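Long-range contact in nicotinate-nucleotide pyrophosphorylase (Ehrlichia chaffeensis, PDB 3L0G), which probably catalyses the conversion of quinolinate to nicotinate ribonucleotide, a decarboxylating phosphoribosyl transfer that feeds NAD(+) biosynthesis: residues C[133-138]-C[260-265]. Numbering follows the deposited sequence.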
loop_
_atom_site.group_PDB
_atom_site.type_symbol
_atom_site.label_atom_id
_atom_site.label_comp_id
_atom_site.label_asym_id
_atom_site.label_seq_id
_atom_site.Cartn_x
_atom_site.Cartn_y
_atom_site.Cartn_z
ATOM N N THR C 133 4.613 -3.583 27.302
ATOM C CA THR C 133 4.236 -4.994 27.298
ATOM C C THR C 133 5.159 -5.787 28.200
ATOM O O THR C 133 4.709 -6.544 29.077
ATOM C CB THR C 133 4.248 -5.575 25.842
ATOM O OG1 THR C 133 3.277 -4.870 25.050
ATOM C CG2 THR C 133 3.916 -7.058 25.815
ATOM N N ARG C 134 6.456 -5.597 28.005
ATOM C CA ARG C 134 7.450 -6.312 28.789
ATOM C C ARG C 134 7.223 -6.060 30.273
ATOM O O ARG C 134 7.288 -6.981 31.100
ATOM C CB ARG C 134 8.858 -5.917 28.332
ATOM C CG ARG C 134 10.023 -6.527 29.122
ATOM C CD ARG C 134 9.891 -8.012 29.435
ATOM N NE ARG C 134 9.745 -8.885 28.267
ATOM C CZ ARG C 134 9.776 -10.227 28.329
ATOM N NH1 ARG C 134 9.981 -10.850 29.488
ATOM N NH2 ARG C 134 9.633 -10.967 27.229
ATOM N N GLN C 135 6.890 -4.830 30.618
ATOM C CA GLN C 135 6.572 -4.518 31.992
ATOM C C GLN C 135 5.438 -5.397 32.531
ATOM O O GLN C 135 5.597 -5.968 33.596
ATOM C CB GLN C 135 6.249 -3.031 32.148
ATOM C CG GLN C 135 6.215 -2.578 33.569
ATOM C CD GLN C 135 5.979 -1.054 33.727
ATOM O OE1 GLN C 135 5.931 -0.557 34.853
ATOM N NE2 GLN C 135 5.863 -0.329 32.618
ATOM N N PHE C 136 4.315 -5.503 31.789
ATOM C CA PHE C 136 3.190 -6.331 32.209
ATOM C C PHE C 136 3.560 -7.789 32.225
ATOM O O PHE C 136 3.180 -8.499 33.136
ATOM C CB PHE C 136 1.925 -6.129 31.339
ATOM C CG PHE C 136 1.157 -4.882 31.679
ATOM C CD1 PHE C 136 0.151 -4.909 32.636
ATOM C CD2 PHE C 136 1.426 -3.701 31.041
ATOM C CE1 PHE C 136 -0.545 -3.787 32.957
ATOM C CE2 PHE C 136 0.741 -2.551 31.361
ATOM C CZ PHE C 136 -0.250 -2.583 32.329
ATOM N N VAL C 137 4.321 -8.232 31.238
ATOM C CA VAL C 137 4.794 -9.621 31.204
ATOM C C VAL C 137 5.637 -9.967 32.457
ATOM O O VAL C 137 5.410 -10.973 33.109
ATOM C CB VAL C 137 5.551 -9.881 29.875
ATOM C CG1 VAL C 137 6.153 -11.289 29.823
ATOM C CG2 VAL C 137 4.595 -9.650 28.691
ATOM N N ASP C 138 6.603 -9.129 32.795
ATOM C CA ASP C 138 7.435 -9.371 33.979
ATOM C C ASP C 138 6.668 -9.474 35.292
ATOM O O ASP C 138 7.020 -10.233 36.146
ATOM C CB ASP C 138 8.524 -8.287 34.087
ATOM C CG ASP C 138 9.623 -8.481 33.059
ATOM O OD1 ASP C 138 9.699 -9.564 32.437
ATOM O OD2 ASP C 138 10.425 -7.574 32.864
ATOM N N VAL C 260 -6.035 -2.939 32.653
ATOM C CA VAL C 260 -5.509 -3.200 33.981
ATOM C C VAL C 260 -4.349 -2.253 34.285
ATOM O O VAL C 260 -3.509 -2.031 33.436
ATOM C CB VAL C 260 -4.955 -4.657 34.040
ATOM C CG1 VAL C 260 -4.868 -5.166 35.508
ATOM C CG2 VAL C 260 -5.789 -5.562 33.208
ATOM N N ASN C 261 -4.299 -1.711 35.492
ATOM C CA ASN C 261 -3.125 -0.983 36.009
ATOM C C ASN C 261 -1.949 -1.960 36.223
ATOM O O ASN C 261 -2.165 -3.111 36.591
ATOM C CB ASN C 261 -3.508 -0.332 37.359
ATOM C CG ASN C 261 -2.547 0.783 37.794
ATOM O OD1 ASN C 261 -2.948 1.944 37.899
ATOM N ND2 ASN C 261 -1.294 0.436 38.072
ATOM N N ILE C 262 -0.710 -1.512 36.041
ATOM C CA ILE C 262 0.451 -2.360 36.364
ATOM C C ILE C 262 0.435 -2.884 37.815
ATOM O O ILE C 262 0.928 -3.979 38.105
ATOM C CB ILE C 262 1.797 -1.631 36.100
ATOM C CG1 ILE C 262 2.977 -2.602 36.147
ATOM C CG2 ILE C 262 2.027 -0.496 37.107
ATOM C CD1 ILE C 262 2.879 -3.721 35.151
ATOM N N ARG C 263 -0.123 -2.096 38.726
ATOM C CA ARG C 263 -0.102 -2.441 40.151
ATOM C C ARG C 263 -1.247 -3.379 40.519
ATOM O O ARG C 263 -1.327 -3.799 41.666
ATOM C CB ARG C 263 -0.146 -1.180 41.036
ATOM N N ASN C 264 -2.136 -3.699 39.572
ATOM C CA ASN C 264 -3.191 -4.655 39.858
ATOM C C ASN C 264 -3.244 -5.883 38.923
ATOM O O ASN C 264 -4.084 -6.768 39.101
ATOM C CB ASN C 264 -4.522 -3.886 40.048
ATOM C CG ASN C 264 -5.598 -4.270 39.075
ATOM O OD1 ASN C 264 -5.641 -3.786 37.926
ATOM N ND2 ASN C 264 -6.540 -5.096 39.550
ATOM N N VAL C 265 -2.316 -5.972 37.961
ATOM C CA VAL C 265 -2.322 -7.086 36.997
ATOM C C VAL C 265 -1.868 -8.401 37.640
ATOM O O VAL C 265 -2.453 -9.454 37.350
ATOM C CB VAL C 265 -1.498 -6.777 35.712
ATOM C CG1 VAL C 265 -0.006 -6.680 35.990
ATOM C CG2 VAL C 265 -1.770 -7.807 34.668
#
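Phe136 reaches from helix 116-139 to residues 260-265, where Ile262 lays its terminal methyl over one face of the ring. Ile262 CD1 stands 4.0 Å from the centroid of the Phe136 ring and only 14° off its normal, a CH-pi contact made over the face. Phe136 has CG opposite the carbonyl carbon (chi1 -78°), which carries the ring toward residues 260-265. A flat, wholly apolar group suits this place because it can offer a face to one neighbour and its rim to others. The far end of the ring meets backbone: CE1 of Phe136 lies 3.5 Å from Val260 O, close to the ring plane, so the carbonyl oxygen faces the weakly positive ring edge. Val265, three residues on from Ile262, brings its CG1 obliquely to within 3.8 Å of Phe136 CD1; its compact branched side chain fits beside the ring.

The beta-branched side chain of Ile262, restricted in chi1, sends one branch, CG1 to CD1, to two partners. With CG1 directed away from the backbone N (chi1 -168°), its CD1 lies over the Phe136 ring and also touches Gln135 to one side, the glutamine and isoleucine side chains crossing at about a right angle. Gln135 CG lies 3.9 Å from Ile262 CD1, so the aliphatic part of the glutamine adds to the apolar surface while its amide sits at the exposed margin. No hydrogen bond spans the two segments; shape and apolar contact join them.

Deeper in, Phe136 also rests on Ile147 of strand 146-148 and on Ile278 and Ile281, while Val260 and Val265 touch Ile276 of strand 275-277. The contact thus packs the C-terminal end of helix 116-139 against helix 262-269, beside these adjacent parallel strands, consistent with the alpha/beta barrel-like C-terminal domain of quinolinate phosphoribosyltransferases.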